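Local coordinates for protein putative esterase (Sulfolobus solfataricus P2, PDB 2RAU) that probably acts as a lipase or esterase of the alpha/beta-hydrolase superfamily and binds calcium ions, at residues Tyr221-Pro226 and Ser260-Met265; Pro217-Ala222 and Asp244-Thr249; Pro34-Ser39 and Ala119-Ser124; Met28-Ser33 and Asp100-Tyr105. One frame throughout, in Å; residues are numbered along the deposited sequence. Where two conformers were deposited one is given.

Interaction 1. Residues Tyr221-Pro226 and Ser260-Met265; sequences YALANP and SKKEDM
Lys262, in the first turn of helix 262-270, reaches past Leu223 to Pro226, just beyond the end of helix 218-224. Its CB points toward the opposing segment, and a first torsion of 69° puts CG between the backbone N and the carbonyl carbon. There CG lies 3.8 Å from Leu223 CD1. The same methyl is 3.7 Å from Lys262 O and 3.8 Å from Glu263 CA, so CD1 of Leu223 rests on the backbone at the start of the helix. Further out, Lys262 CD approaches Pro226 CB at 4.1 Å, and CE comes closer, 3.6 Å from Pro226 CB. The chain bends only at its last torsion (-69°), which brings NZ to Glu263 OE2 at 3.0 Å in a salt bridge on the syn side, 28° out of the carboxylate plane. Were Lys262 an alanine, Pro226 would probably lose the aliphatic chain lying on CB and CG, and Glu263 its ammonium partner. The contact lies at the surface. Beside it, Leu223 also packs on Phe266 and Pro267 of helix 262-270, while the adjacent Ala222 meets Phe266 and also Ile238 and Leu242 of helix 238-248, so helix 218-224 sits against both of the other helices.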
# COMPACT_ATOMS: atom_id res chain seq x y z
N TYR A 221 10.89 -1.02 19.35
CA TYR A 221 11.33 -1.27 20.71
C TYR A 221 10.55 -2.45 21.29
O TYR A 221 11.14 -3.32 21.92
CB TYR A 221 11.14 -0.03 21.56
CG TYR A 221 11.39 -0.26 23.02
CD1 TYR A 221 12.68 -0.28 23.52
CD2 TYR A 221 10.33 -0.57 23.90
CE1 TYR A 221 12.92 -0.53 24.87
CE2 TYR A 221 10.56 -0.83 25.22
CZ TYR A 221 11.85 -0.82 25.71
OH TYR A 221 12.08 -1.08 27.03
N ALA A 222 9.24 -2.47 21.06
CA ALA A 222 8.32 -3.49 21.60
C ALA A 222 8.47 -4.85 20.95
O ALA A 222 8.24 -5.88 21.59
CB ALA A 222 6.89 -3.00 21.52
N LEU A 223 8.93 -4.91 19.71
CA LEU A 223 9.19 -6.20 19.08
C LEU A 223 10.36 -6.87 19.77
O LEU A 223 10.34 -8.07 19.96
CB LEU A 223 9.49 -6.08 17.59
CG LEU A 223 9.71 -7.32 16.73
CD1 LEU A 223 8.61 -8.34 16.95
CD2 LEU A 223 9.95 -6.98 15.23
N ALA A 224 11.40 -6.11 20.05
CA ALA A 224 12.60 -6.64 20.70
C ALA A 224 12.40 -6.84 22.19
O ALA A 224 13.02 -7.72 22.72
CB ALA A 224 13.84 -5.73 20.44
N ASN A 225 11.54 -6.04 22.83
CA ASN A 225 11.32 -6.04 24.27
C ASN A 225 9.83 -6.12 24.62
O ASN A 225 9.23 -5.16 25.19
CB ASN A 225 11.92 -4.77 24.86
CG ASN A 225 13.38 -4.63 24.53
OD1 ASN A 225 14.21 -5.36 25.07
ND2 ASN A 225 13.69 -3.78 23.59
N PRO A 226 9.19 -7.23 24.21
CA PRO A 226 7.72 -7.30 24.24
C PRO A 226 7.04 -7.38 25.60
O PRO A 226 5.86 -7.12 25.71
CB PRO A 226 7.43 -8.55 23.40
CG PRO A 226 8.61 -9.41 23.62
CD PRO A 226 9.76 -8.45 23.63
N SER A 260 -2.77 -13.10 14.18
CA SER A 260 -1.82 -12.03 13.86
C SER A 260 -0.65 -12.08 14.84
O SER A 260 -0.87 -12.21 16.07
CB SER A 260 -2.52 -10.66 13.93
OG SER A 260 -3.76 -10.72 13.27
N LYS A 261 0.55 -11.93 14.31
CA LYS A 261 1.81 -11.97 15.10
C LYS A 261 2.50 -10.66 15.14
O LYS A 261 2.56 -9.96 14.15
CB LYS A 261 2.73 -12.97 14.47
CG LYS A 261 2.19 -14.40 14.45
CD LYS A 261 2.14 -14.99 15.83
CE LYS A 261 1.84 -16.46 15.80
NZ LYS A 261 0.47 -16.71 15.39
N LYS A 262 3.04 -10.32 16.30
CA LYS A 262 3.86 -9.10 16.42
C LYS A 262 5.03 -9.06 15.47
O LYS A 262 5.44 -7.99 15.00
CB LYS A 262 4.36 -8.88 17.86
CG LYS A 262 5.38 -9.86 18.38
CD LYS A 262 5.68 -9.59 19.85
CE LYS A 262 6.85 -10.42 20.37
NZ LYS A 262 6.46 -11.82 20.42
N GLU A 263 5.60 -10.23 15.18
CA GLU A 263 6.74 -10.35 14.28
C GLU A 263 6.42 -9.90 12.85
O GLU A 263 7.32 -9.49 12.10
CB GLU A 263 7.25 -11.80 14.24
CG GLU A 263 7.90 -12.29 15.53
CD GLU A 263 6.94 -12.65 16.62
OE1 GLU A 263 5.75 -12.92 16.41
OE2 GLU A 263 7.43 -12.67 17.73
N ASP A 264 5.14 -10.00 12.50
CA ASP A 264 4.62 -9.52 11.20
C ASP A 264 4.12 -8.07 11.30
O ASP A 264 4.44 -7.24 10.43
CB ASP A 264 3.48 -10.42 10.70
CG ASP A 264 3.95 -11.86 10.46
OD1 ASP A 264 5.12 -12.04 10.07
OD2 ASP A 264 3.16 -12.81 10.68
N MSE A 265 3.41 -7.74 12.37
CA MSE A 265 2.71 -6.45 12.47
C MSE A 265 3.63 -5.30 12.81
O MSE A 265 3.50 -4.20 12.26
CB MSE A 265 1.59 -6.47 13.49
CG MSE A 265 0.44 -7.45 13.22
SE MSE A 265 -0.52 -6.81 11.64
CE MSE A 265 -1.04 -8.59 11.02

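Interaction 2. Residues Pro217-Ala222 and Asp244-Thr249; sequences PIWSYA and DSLYVT
Trp219 and Leu246 join helices 218-224 and 238-248, two members of the helical insertion between strands 170-176 and 297-302, where alpha/beta hydrolases commonly carry their cap. The backbones stay well apart: even the nearest CA atoms, those of Trp219 and Ser245, are 11.7 Å from each other, and side chains span the gap. Trp219 has CG anti to its carbonyl carbon (chi1 -58°), and the six-membered end of the indole reaches across while Leu246 comes from the opposite direction. Both leucine methyls meet the ring: CD1 lies 4.1 Å from Trp219 CZ3, and CD2 is equally far, 4.1 Å, from Trp219 CH2. The approach is oblique, with loose van der Waals distances, and the two segments together bury a modest 95 Å². Ser245 OG also comes near CH2, but this serine was modelled in two conformations and its hydroxyl bonds to Leu242 O, so that neighbour carries little weight.

The indole is fixed from other directions. Its NE1 donates to Arg211 O, which satisfies the buried N-H, and Phe266 meets the ring edge-to-face. Leu246 in turn leans on Met265, so helix 262-270 packs against both partners. An unidentified ligand, probably from the crystallisation liquor, lies about 4 Å from the Leu246 side chain and may mark a pocket. The position of both helices in the insertion after strand 170-176 suggests that they probably form part of an alpha/beta-hydrolase cap.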
# COMPACT_ATOMS: atom_id res chain seq x y z
N PRO A 217 9.20 5.07 17.14
CA PRO A 217 10.07 3.89 17.36
C PRO A 217 9.55 2.84 18.40
O PRO A 217 10.16 1.78 18.51
CB PRO A 217 11.37 4.52 17.83
CG PRO A 217 10.98 5.81 18.44
CD PRO A 217 9.88 6.32 17.55
N ILE A 218 8.43 3.15 19.07
CA ILE A 218 7.76 2.26 20.01
C ILE A 218 7.54 0.88 19.44
O ILE A 218 7.75 -0.11 20.14
CB ILE A 218 6.42 2.83 20.50
CG1 ILE A 218 5.77 1.84 21.51
CG2 ILE A 218 5.46 3.17 19.38
CD1 ILE A 218 4.65 2.50 22.38
N TRP A 219 7.16 0.78 18.18
CA TRP A 219 6.87 -0.55 17.60
C TRP A 219 8.11 -1.43 17.54
O TRP A 219 8.11 -2.58 17.99
CB TRP A 219 6.25 -0.39 16.21
CG TRP A 219 4.97 0.41 16.20
CD1 TRP A 219 4.86 1.75 16.00
CD2 TRP A 219 3.65 -0.08 16.41
NE1 TRP A 219 3.56 2.14 16.11
CE2 TRP A 219 2.79 1.03 16.37
CE3 TRP A 219 3.12 -1.35 16.65
CZ2 TRP A 219 1.42 0.91 16.51
CZ3 TRP A 219 1.76 -1.46 16.79
CH2 TRP A 219 0.93 -0.33 16.71
N SER A 220 9.20 -0.88 17.02
CA SER A 220 10.46 -1.59 16.98
C SER A 220 11.00 -1.95 18.39
O SER A 220 11.53 -3.02 18.58
CB SER A 220 11.47 -0.80 16.10
OG SER A 220 11.97 0.34 16.78
N TYR A 221 10.89 -1.02 19.35
CA TYR A 221 11.33 -1.27 20.71
C TYR A 221 10.55 -2.45 21.29
O TYR A 221 11.14 -3.32 21.92
CB TYR A 221 11.14 -0.03 21.56
CG TYR A 221 11.39 -0.26 23.02
CD1 TYR A 221 12.68 -0.28 23.52
CD2 TYR A 221 10.33 -0.57 23.90
CE1 TYR A 221 12.92 -0.53 24.87
CE2 TYR A 221 10.56 -0.83 25.22
CZ TYR A 221 11.85 -0.82 25.71
OH TYR A 221 12.08 -1.08 27.03
N ALA A 222 9.24 -2.47 21.06
CA ALA A 222 8.32 -3.49 21.60
C ALA A 222 8.47 -4.85 20.95
O ALA A 222 8.24 -5.88 21.59
CB ALA A 222 6.89 -3.00 21.52
N ASP A 244 -3.29 -5.18 20.98
CA ASP A 244 -4.70 -4.91 21.23
C ASP A 244 -5.15 -3.58 20.56
O ASP A 244 -6.34 -3.45 20.20
CB ASP A 244 -5.10 -4.95 22.72
CG ASP A 244 -6.56 -5.22 22.91
OD1 ASP A 244 -7.02 -6.28 22.41
OD2 ASP A 244 -7.23 -4.40 23.60
N SER A 245 -4.24 -2.61 20.41
CA SER A 245 -4.62 -1.37 19.71
C SER A 245 -4.93 -1.67 18.24
O SER A 245 -5.85 -1.05 17.68
CB SER A 245 -3.56 -0.27 19.83
OG SER A 245 -2.41 -0.52 19.05
N LEU A 246 -4.20 -2.61 17.64
CA LEU A 246 -4.50 -3.07 16.28
C LEU A 246 -5.83 -3.84 16.21
O LEU A 246 -6.57 -3.72 15.27
CB LEU A 246 -3.36 -3.94 15.73
CG LEU A 246 -2.03 -3.16 15.55
CD1 LEU A 246 -0.86 -4.08 15.14
CD2 LEU A 246 -2.15 -1.95 14.60
N TYR A 247 -6.11 -4.65 17.23
CA TYR A 247 -7.35 -5.38 17.28
C TYR A 247 -8.55 -4.47 17.34
O TYR A 247 -9.53 -4.67 16.62
CB TYR A 247 -7.35 -6.29 18.49
CG TYR A 247 -8.61 -7.09 18.69
CD1 TYR A 247 -8.92 -8.18 17.87
CD2 TYR A 247 -9.45 -6.80 19.74
CE1 TYR A 247 -10.01 -8.92 18.11
CE2 TYR A 247 -10.53 -7.51 19.97
CZ TYR A 247 -10.83 -8.56 19.14
OH TYR A 247 -11.94 -9.30 19.41
N VAL A 248 -8.47 -3.48 18.22
CA VAL A 248 -9.59 -2.58 18.48
C VAL A 248 -9.96 -1.76 17.23
O VAL A 248 -11.11 -1.50 17.03
CB VAL A 248 -9.25 -1.70 19.70
CG1 VAL A 248 -10.04 -0.47 19.76
CG2 VAL A 248 -9.44 -2.53 20.97
N THR A 249 -8.98 -1.45 16.39
CA THR A 249 -9.16 -0.73 15.12
C THR A 249 -9.49 -1.62 13.91
O THR A 249 -9.63 -1.11 12.80
CB THR A 249 -7.98 0.18 14.79
OG1 THR A 249 -6.73 -0.54 14.70
CG2 THR A 249 -7.83 1.24 15.87

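Interaction 3. Residues Pro34-Ser39 and Ala119-Ser124; sequences PYDIIS and ANWGWS
The Asp36 carboxylate and the Trp121 indole stand almost upright to one another, their planes 79° apart, where the two side chains meet obliquely. Trp121 NE1 donates to Asp36 OD1 over 2.9 Å, and OD1 receives it on its syn lone pair. The bond is bent, with an N-H...O angle of 140°. Asp36 OD1 lies at the ring edge but is displaced toward the benzene side, 3.5 Å from Trp121 CE2 and 3.6 Å from CZ2, and 21° out of the ring plane, which together bend the bond. With CG anti to its carbonyl carbon, the aspartate swings its end across to the indole although its CB does not point there.

Arg102 NH1 forms a salt bridge with the same OD1, and Ser33 OG bonds to OD2, so both oxygens of this buried acid are engaged; the added positive charge would probably favour its ionised form. Each residue is the centre of an inverse gamma turn, closed by weak bonds from Ile37 N to Tyr35 O and from Gly122 N to Asn120 O. One turn leads into strand 37-45 and the other into helix 123-141, with Gly122 as N-cap. The contact thus ties the 21-29/37-45 hairpin to the helix entrance after strand 94-100, elements of the alpha/beta-hydrolase fold.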
# COMPACT_ATOMS: atom_id res chain seq x y z
N PRO A 34 11.85 20.21 -3.94
CA PRO A 34 12.85 19.14 -3.83
C PRO A 34 12.30 17.77 -3.43
O PRO A 34 12.94 16.76 -3.72
CB PRO A 34 13.77 19.65 -2.72
CG PRO A 34 13.60 21.06 -2.74
CD PRO A 34 12.19 21.34 -3.07
N TYR A 35 11.13 17.72 -2.77
CA TYR A 35 10.54 16.50 -2.28
C TYR A 35 9.56 15.87 -3.26
O TYR A 35 9.03 14.80 -3.00
CB TYR A 35 9.82 16.75 -0.98
CG TYR A 35 10.67 17.49 0.02
CD1 TYR A 35 11.75 16.88 0.59
CD2 TYR A 35 10.45 18.83 0.32
CE1 TYR A 35 12.53 17.56 1.48
CE2 TYR A 35 11.21 19.49 1.20
CZ TYR A 35 12.26 18.86 1.80
OH TYR A 35 13.08 19.52 2.73
N ASP A 36 9.34 16.52 -4.41
CA ASP A 36 8.44 15.99 -5.41
C ASP A 36 9.23 15.03 -6.28
O ASP A 36 9.77 15.43 -7.30
CB ASP A 36 7.80 17.12 -6.23
CG ASP A 36 6.79 17.87 -5.42
OD1 ASP A 36 5.73 17.30 -5.24
OD2 ASP A 36 7.05 18.99 -4.91
N ILE A 37 9.29 13.78 -5.82
CA ILE A 37 10.05 12.66 -6.45
C ILE A 37 9.17 11.46 -6.31
O ILE A 37 8.45 11.33 -5.30
CB ILE A 37 11.39 12.37 -5.71
CG1 ILE A 37 12.24 13.63 -5.65
CG2 ILE A 37 12.21 11.16 -6.38
CD1 ILE A 37 13.54 13.43 -4.89
N ILE A 38 9.22 10.57 -7.30
CA ILE A 38 8.56 9.24 -7.22
C ILE A 38 9.58 8.18 -7.60
O ILE A 38 10.63 8.50 -8.18
CB ILE A 38 7.25 9.09 -8.04
CG1 ILE A 38 7.53 9.32 -9.53
CG2 ILE A 38 6.22 10.05 -7.53
CD1 ILE A 38 6.30 9.09 -10.44
N SER A 39 9.36 6.96 -7.14
CA SER A 39 10.20 5.88 -7.56
C SER A 39 9.42 4.61 -7.87
O SER A 39 8.24 4.49 -7.57
CB SER A 39 11.40 5.65 -6.62
OG SER A 39 11.07 5.88 -5.26
N ALA A 119 0.30 20.68 -0.28
CA ALA A 119 -1.08 21.23 -0.41
C ALA A 119 -1.79 20.74 -1.70
O ALA A 119 -2.98 20.50 -1.70
CB ALA A 119 -1.03 22.75 -0.35
N ASN A 120 -1.06 20.55 -2.79
CA ASN A 120 -1.67 20.06 -4.04
C ASN A 120 -1.25 18.63 -4.36
O ASN A 120 -1.10 18.25 -5.52
CB ASN A 120 -1.33 21.01 -5.20
CG ASN A 120 -1.84 22.38 -4.96
OD1 ASN A 120 -3.03 22.60 -5.02
ND2 ASN A 120 -0.94 23.32 -4.68
N TRP A 121 -1.03 17.84 -3.32
CA TRP A 121 -0.86 16.38 -3.48
C TRP A 121 -2.21 15.69 -3.41
O TRP A 121 -2.51 15.00 -2.44
CB TRP A 121 0.09 15.87 -2.40
CG TRP A 121 1.54 16.17 -2.67
CD1 TRP A 121 2.06 17.03 -3.59
CD2 TRP A 121 2.64 15.64 -1.94
NE1 TRP A 121 3.43 17.04 -3.50
CE2 TRP A 121 3.81 16.20 -2.49
CE3 TRP A 121 2.76 14.73 -0.89
CZ2 TRP A 121 5.07 15.86 -2.04
CZ3 TRP A 121 4.02 14.41 -0.42
CH2 TRP A 121 5.16 14.97 -1.00
N GLY A 122 -3.00 15.91 -4.45
CA GLY A 122 -4.33 15.37 -4.62
C GLY A 122 -4.37 14.29 -5.68
O GLY A 122 -3.35 13.77 -6.08
N TRP A 123 -5.57 14.01 -6.16
CA TRP A 123 -5.80 12.93 -7.11
C TRP A 123 -5.15 13.14 -8.46
O TRP A 123 -4.63 12.21 -9.06
CB TRP A 123 -7.32 12.68 -7.26
CG TRP A 123 -7.81 11.86 -6.17
CD1 TRP A 123 -8.63 12.24 -5.13
CD2 TRP A 123 -7.42 10.52 -5.91
NE1 TRP A 123 -8.81 11.18 -4.28
CE2 TRP A 123 -8.07 10.12 -4.73
CE3 TRP A 123 -6.61 9.60 -6.58
CZ2 TRP A 123 -7.94 8.83 -4.22
CZ3 TRP A 123 -6.45 8.34 -6.05
CH2 TRP A 123 -7.13 7.95 -4.90
N SER A 124 -5.18 14.35 -9.01
CA SER A 124 -4.52 14.54 -10.31
C SER A 124 -3.00 14.31 -10.18
O SER A 124 -2.37 13.72 -11.07
CB SER A 124 -4.89 15.88 -10.97
OG SER A 124 -4.44 16.95 -10.21

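Interaction 4. Residues Met28-Ser33 and Asp100-Tyr105; sequences MKREDS and DYRTHY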
# COMPACT_ATOMS: atom_id res chain seq x y z
N MSE A 28 12.23 9.18 -10.52
CA MSE A 28 11.91 10.28 -11.41
C MSE A 28 11.63 11.55 -10.62
O MSE A 28 10.82 11.56 -9.72
CB MSE A 28 10.66 9.99 -12.23
CG MSE A 28 10.22 11.15 -13.16
SE MSE A 28 8.66 10.65 -14.21
CE MSE A 28 9.62 9.71 -15.60
N LYS A 29 12.32 12.63 -10.97
CA LYS A 29 12.00 13.92 -10.43
C LYS A 29 10.71 14.45 -11.01
O LYS A 29 10.47 14.41 -12.22
CB LYS A 29 13.11 14.88 -10.74
CG LYS A 29 12.95 16.25 -10.07
CD LYS A 29 13.12 16.12 -8.51
CE LYS A 29 12.95 17.43 -7.68
NZ LYS A 29 11.56 17.94 -7.61
N ARG A 30 9.88 14.98 -10.11
CA ARG A 30 8.60 15.58 -10.45
C ARG A 30 8.69 17.08 -10.02
O ARG A 30 9.79 17.61 -9.75
CB ARG A 30 7.47 14.86 -9.70
CG ARG A 30 7.44 13.33 -9.88
CD ARG A 30 7.12 12.90 -11.30
NE ARG A 30 5.69 12.89 -11.54
CZ ARG A 30 5.08 13.30 -12.64
NH1 ARG A 30 5.71 13.78 -13.66
NH2 ARG A 30 3.78 13.20 -12.72
N GLU A 31 7.56 17.79 -10.00
CA GLU A 31 7.58 19.21 -9.72
C GLU A 31 6.70 19.57 -8.53
O GLU A 31 5.73 18.89 -8.28
CB GLU A 31 7.10 19.97 -10.99
CG GLU A 31 8.06 19.87 -12.18
CD GLU A 31 9.53 20.30 -11.86
OE1 GLU A 31 9.73 21.27 -11.07
OE2 GLU A 31 10.48 19.63 -12.39
N ASP A 32 6.95 20.69 -7.83
CA ASP A 32 8.00 21.66 -8.13
C ASP A 32 8.96 21.87 -6.96
O ASP A 32 9.81 22.76 -7.02
CB ASP A 32 7.38 23.01 -8.54
CG ASP A 32 6.50 23.61 -7.45
OD1 ASP A 32 6.20 22.95 -6.43
OD2 ASP A 32 6.10 24.79 -7.60
N SER A 33 8.84 21.07 -5.90
CA SER A 33 9.73 21.17 -4.76
C SER A 33 10.81 20.08 -4.80
O SER A 33 10.73 19.10 -5.57
CB SER A 33 8.93 21.05 -3.47
OG SER A 33 8.81 19.71 -3.00
N ASP A 100 6.78 4.08 -5.13
CA ASP A 100 7.01 4.95 -4.01
C ASP A 100 6.38 6.30 -4.37
O ASP A 100 6.78 6.97 -5.33
CB ASP A 100 8.46 5.15 -3.71
CG ASP A 100 9.18 3.88 -3.35
OD1 ASP A 100 8.59 3.05 -2.62
OD2 ASP A 100 10.36 3.71 -3.71
N TYR A 101 5.32 6.65 -3.65
CA TYR A 101 4.66 7.91 -3.84
C TYR A 101 5.56 9.02 -3.33
O TYR A 101 6.54 8.75 -2.64
CB TYR A 101 3.40 7.98 -3.02
CG TYR A 101 2.37 6.92 -3.31
CD1 TYR A 101 1.87 6.74 -4.61
CD2 TYR A 101 1.85 6.15 -2.28
CE1 TYR A 101 0.89 5.79 -4.86
CE2 TYR A 101 0.86 5.22 -2.52
CZ TYR A 101 0.37 5.03 -3.81
OH TYR A 101 -0.62 4.09 -3.99
N ARG A 102 5.17 10.26 -3.59
CA ARG A 102 5.96 11.43 -3.16
C ARG A 102 6.16 11.48 -1.64
O ARG A 102 7.15 12.06 -1.14
CB ARG A 102 5.32 12.72 -3.68
CG ARG A 102 5.20 12.76 -5.20
CD ARG A 102 4.65 14.06 -5.67
NE ARG A 102 4.27 13.97 -7.07
CZ ARG A 102 4.27 14.99 -7.93
NH1 ARG A 102 4.65 16.20 -7.60
NH2 ARG A 102 3.91 14.76 -9.17
N THR A 103 5.21 10.90 -0.92
CA THR A 103 5.25 10.76 0.56
C THR A 103 6.51 10.03 1.02
O THR A 103 6.99 10.25 2.13
CB THR A 103 3.99 10.03 1.06
OG1 THR A 103 3.79 8.86 0.25
CG2 THR A 103 2.80 10.98 1.07
N HIS A 104 7.09 9.22 0.13
CA HIS A 104 8.28 8.49 0.45
C HIS A 104 9.56 9.33 0.45
O HIS A 104 10.62 8.80 0.77
CB HIS A 104 8.45 7.30 -0.45
CG HIS A 104 9.31 6.23 0.12
ND1 HIS A 104 9.15 5.73 1.41
CD2 HIS A 104 10.32 5.51 -0.44
CE1 HIS A 104 10.05 4.77 1.61
NE2 HIS A 104 10.76 4.62 0.50
N TYR A 105 9.44 10.62 0.15
CA TYR A 105 10.58 11.54 0.09
C TYR A 105 10.44 12.69 1.09
O TYR A 105 11.33 13.55 1.17
CB TYR A 105 10.76 12.05 -1.35
CG TYR A 105 11.21 10.90 -2.21
CD1 TYR A 105 12.53 10.57 -2.23
CD2 TYR A 105 10.30 10.11 -2.90
CE1 TYR A 105 12.95 9.48 -2.90
CE2 TYR A 105 10.71 9.01 -3.56
CZ TYR A 105 12.05 8.72 -3.58
OH TYR A 105 12.55 7.64 -4.26
O HOH W 1 4.68 16.97 -11.24
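Arg30 CB sits over one face of the Arg102 guanidinium, 3.7 Å from CZ, and this is the close-packed half of the contact. The two side chains cross at about a right angle, with their guanidinium planes 68° apart. Arg30 bends at chi2 and chi3, which folds its NE back to 3.5 Å from Arg102 NH2, whereas Arg102 runs extended from CG to NE. The nearness of the two cations is probably tolerated because both arginines bind Asp129 of helix 123-141, which receives Arg30 NE on OD1 and Arg102 NE on OD2. Trp121 and Ile38 also pack against Arg102.

In the fold, Arg30 follows strand 21-29 at the turn of the antiparallel hairpin with strand 37-45, and pairs through its backbone with Asp36. Arg102 opens the short 3-10 segment that follows strand 94-100, the next strand of the sheet. A leucine in place of Arg102 would probably leave Asp129 with one arginine fewer and take from Asp36 its charged mate.

The other half is looser and wetter. Glu31 is exposed, with its CB turned away, and only its backbone takes part: Arg102 NH1 reaches Glu31 O in the guanidinium plane at 3.0 Å, a weak bond bent to 129°. One water accepts from Glu31 N at 3.2 Å and from Arg102 NH2 at 3.1 Å. It also stands over the centre of the Arg30 guanidinium, 4.0 Å above the plane.

Overall arrangement
The four contacts form two clusters whose contact centres are 29 to 32 Å apart. Along the chain, interactions 3 and 4 close before 1 and 2 open. Interactions 3 and 4, centres 5 Å apart, have alternating segments and join neighbouring strands 21-29 and 37-45 to the region after strand 94-100; Ser39 OG lies 2.8 Å from Asp100 OD2, a probable hydrogen bond between them. Interactions 1 and 2, centres 8 Å apart, share Tyr221, Ala222 and helix 218-224, and touch where Met265 CB meets Leu246 CD1 at 3.8 Å. One cluster lies on the sheet at strands 21-29, 37-45 and 94-100, the other in the helical insertion, consistent with an alpha/beta-hydrolase core and its cap.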